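Local atomic coordinates of argininosuccinate lyase (Chelativorans sp., PDB entry 6RX8), a protein that probably catalyses the cleavage of argininosuccinate into fumarate and L-arginine, the last step of arginine biosynthesis. Residues R112-N117 / G199-A204. The protein carries 2 engineered substitutions. Residues are numbered along the deposited sequence; the frame is centred on the assembly and turned at random.
With FUM (fumaric acid), chain B; FUM (fumaric acid), chain C.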
# COMPACT_ATOMS: atom_id res chain seq x y z
N ARG A 112 -5.90 -16.87 25.82
CA ARG A 112 -6.59 -16.10 24.79
C ARG A 112 -5.82 -16.10 23.47
O ARG A 112 -6.42 -15.90 22.41
CB ARG A 112 -6.81 -14.66 25.26
CG ARG A 112 -7.92 -14.54 26.29
CD ARG A 112 -8.22 -13.09 26.65
NE ARG A 112 -7.05 -12.43 27.21
CZ ARG A 112 -7.03 -11.18 27.66
NH1 ARG A 112 -8.12 -10.43 27.63
NH2 ARG A 112 -5.89 -10.67 28.12
N ASN A 113 -4.51 -16.34 23.51
CA ASN A 113 -3.73 -16.22 22.28
C ASN A 113 -4.01 -17.37 21.33
O ASN A 113 -4.27 -17.15 20.14
CB ASN A 113 -2.24 -16.15 22.62
CG ASN A 113 -1.90 -14.98 23.50
OD1 ASN A 113 -2.71 -14.07 23.68
ND2 ASN A 113 -0.70 -14.98 24.05
N ASP A 114 -3.97 -18.62 21.82
CA ASP A 114 -4.25 -19.71 20.90
C ASP A 114 -5.75 -19.82 20.64
O ASP A 114 -6.15 -20.14 19.51
CB ASP A 114 -3.61 -21.02 21.37
CG ASP A 114 -4.13 -21.55 22.69
OD1 ASP A 114 -4.64 -20.79 23.53
OD2 ASP A 114 -3.97 -22.78 22.91
N LEU A 115 -6.59 -19.48 21.62
CA LEU A 115 -8.03 -19.40 21.39
C LEU A 115 -8.34 -18.43 20.26
O LEU A 115 -9.12 -18.75 19.34
CB LEU A 115 -8.74 -18.95 22.67
CG LEU A 115 -10.19 -18.47 22.54
CD1 LEU A 115 -11.16 -19.57 22.13
CD2 LEU A 115 -10.64 -17.84 23.88
N ALA A 116 -7.76 -17.23 20.32
CA ALA A 116 -8.08 -16.19 19.34
C ALA A 116 -7.58 -16.57 17.96
O ALA A 116 -8.29 -16.42 16.97
CB ALA A 116 -7.47 -14.85 19.77
N ASN A 117 -6.34 -17.06 17.87
CA ASN A 117 -5.81 -17.44 16.57
C ASN A 117 -6.64 -18.55 15.96
O ASN A 117 -6.95 -18.51 14.76
CB ASN A 117 -4.35 -17.85 16.69
CG ASN A 117 -3.40 -16.70 16.38
OD1 ASN A 117 -3.40 -15.66 17.06
ND2 ASN A 117 -2.59 -16.87 15.32
N GLY A 199 -3.44 -25.58 21.89
CA GLY A 199 -2.38 -26.27 22.56
C GLY A 199 -1.11 -25.46 22.68
O GLY A 199 -0.26 -25.77 23.53
N ALA A 200 -0.94 -24.44 21.84
CA ALA A 200 0.15 -23.49 22.02
C ALA A 200 -0.03 -22.65 23.28
O ALA A 200 0.95 -22.09 23.78
CB ALA A 200 0.26 -22.59 20.80
N ALA A 201 -1.24 -22.55 23.79
CA ALA A 201 -1.54 -21.74 24.99
C ALA A 201 -0.99 -20.34 24.75
O ALA A 201 -1.29 -19.70 23.73
CB ALA A 201 -1.03 -22.43 26.22
N ALA A 202 -0.19 -19.80 25.67
CA ALA A 202 0.25 -18.43 25.55
C ALA A 202 1.18 -18.25 24.37
O ALA A 202 1.17 -17.20 23.73
CB ALA A 202 0.93 -17.98 26.84
N THR A 203 2.00 -19.27 24.08
CA THR A 203 3.05 -19.20 23.08
C THR A 203 4.08 -20.31 23.26
O THR A 203 4.95 -20.48 22.40
CB THR A 203 3.78 -17.85 23.12
OG1 THR A 203 4.79 -17.83 22.10
CG2 THR A 203 4.44 -17.64 24.46
N ALA A 204 4.02 -21.02 24.40
CA ALA A 204 5.02 -22.04 24.74
C ALA A 204 4.39 -23.37 25.13
O ALA A 204 5.04 -24.20 25.77
CB ALA A 204 5.91 -21.56 25.89
OXT FUM B . 0.26 -11.68 27.61
C FUM B . -0.33 -12.44 26.81
O FUM B . 0.27 -12.98 25.85
C4 FUM B . -1.77 -12.66 27.06
C5 FUM B . -2.21 -13.91 27.22
C6 FUM B . -3.64 -14.21 27.49
O7 FUM B . -4.04 -15.40 27.48
O8 FUM B . -4.42 -13.27 27.74
OXT FUM C . -7.42 -10.70 23.88
C FUM C . -6.37 -10.36 24.49
O FUM C . -5.34 -11.06 24.48
C4 FUM C . -6.31 -9.11 25.25
C5 FUM C . -7.07 -8.08 24.94
C6 FUM C . -6.98 -6.82 25.71
O7 FUM C . -7.45 -5.85 25.10
O8 FUM C . -6.47 -6.73 26.87
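The carboxamide of N113 bridges the loop 199-204 and the fumarate of chain B. Its ND2 has two N-H groups and spends one on each neighbour: 2.9 Å from ND2 to A202 O, almost straight at 174° and on a carbonyl lone pair, and 2.9 Å from ND2 to the fumarate's O. Held at both hydrogens, the amide has its rotation fixed, a task that suits asparagine.

R112 turns away from the loop to grip the other carboxylate. Its backbone N donates to O7, while NE (2.8 Å) and NH2 both reach O8 of that fumarate; the bend at chi3 (-60°) brings the guanidinium there edge-on. The fumarate of chain C lies over one guanidinium face, its C4 3.3 Å from R112 CZ.

Behind this shell, D114 ties the loop to the helix start. Its OD2 accepts from G199 N at 3.0 Å and, weakly, from A201 N; OD1 takes S111 N, a second-shell support for a fumarate ligand. One short carboxylate thus takes up three backbone N-H groups. G199, at phi 102°, adopts a backbone shape that favours glycine.

S111, T158 of the second subunit and S281, K286 and N288 of the third also bind this fumarate, in the multi-subunit active site characteristic of the fumarase/aspartase superfamily.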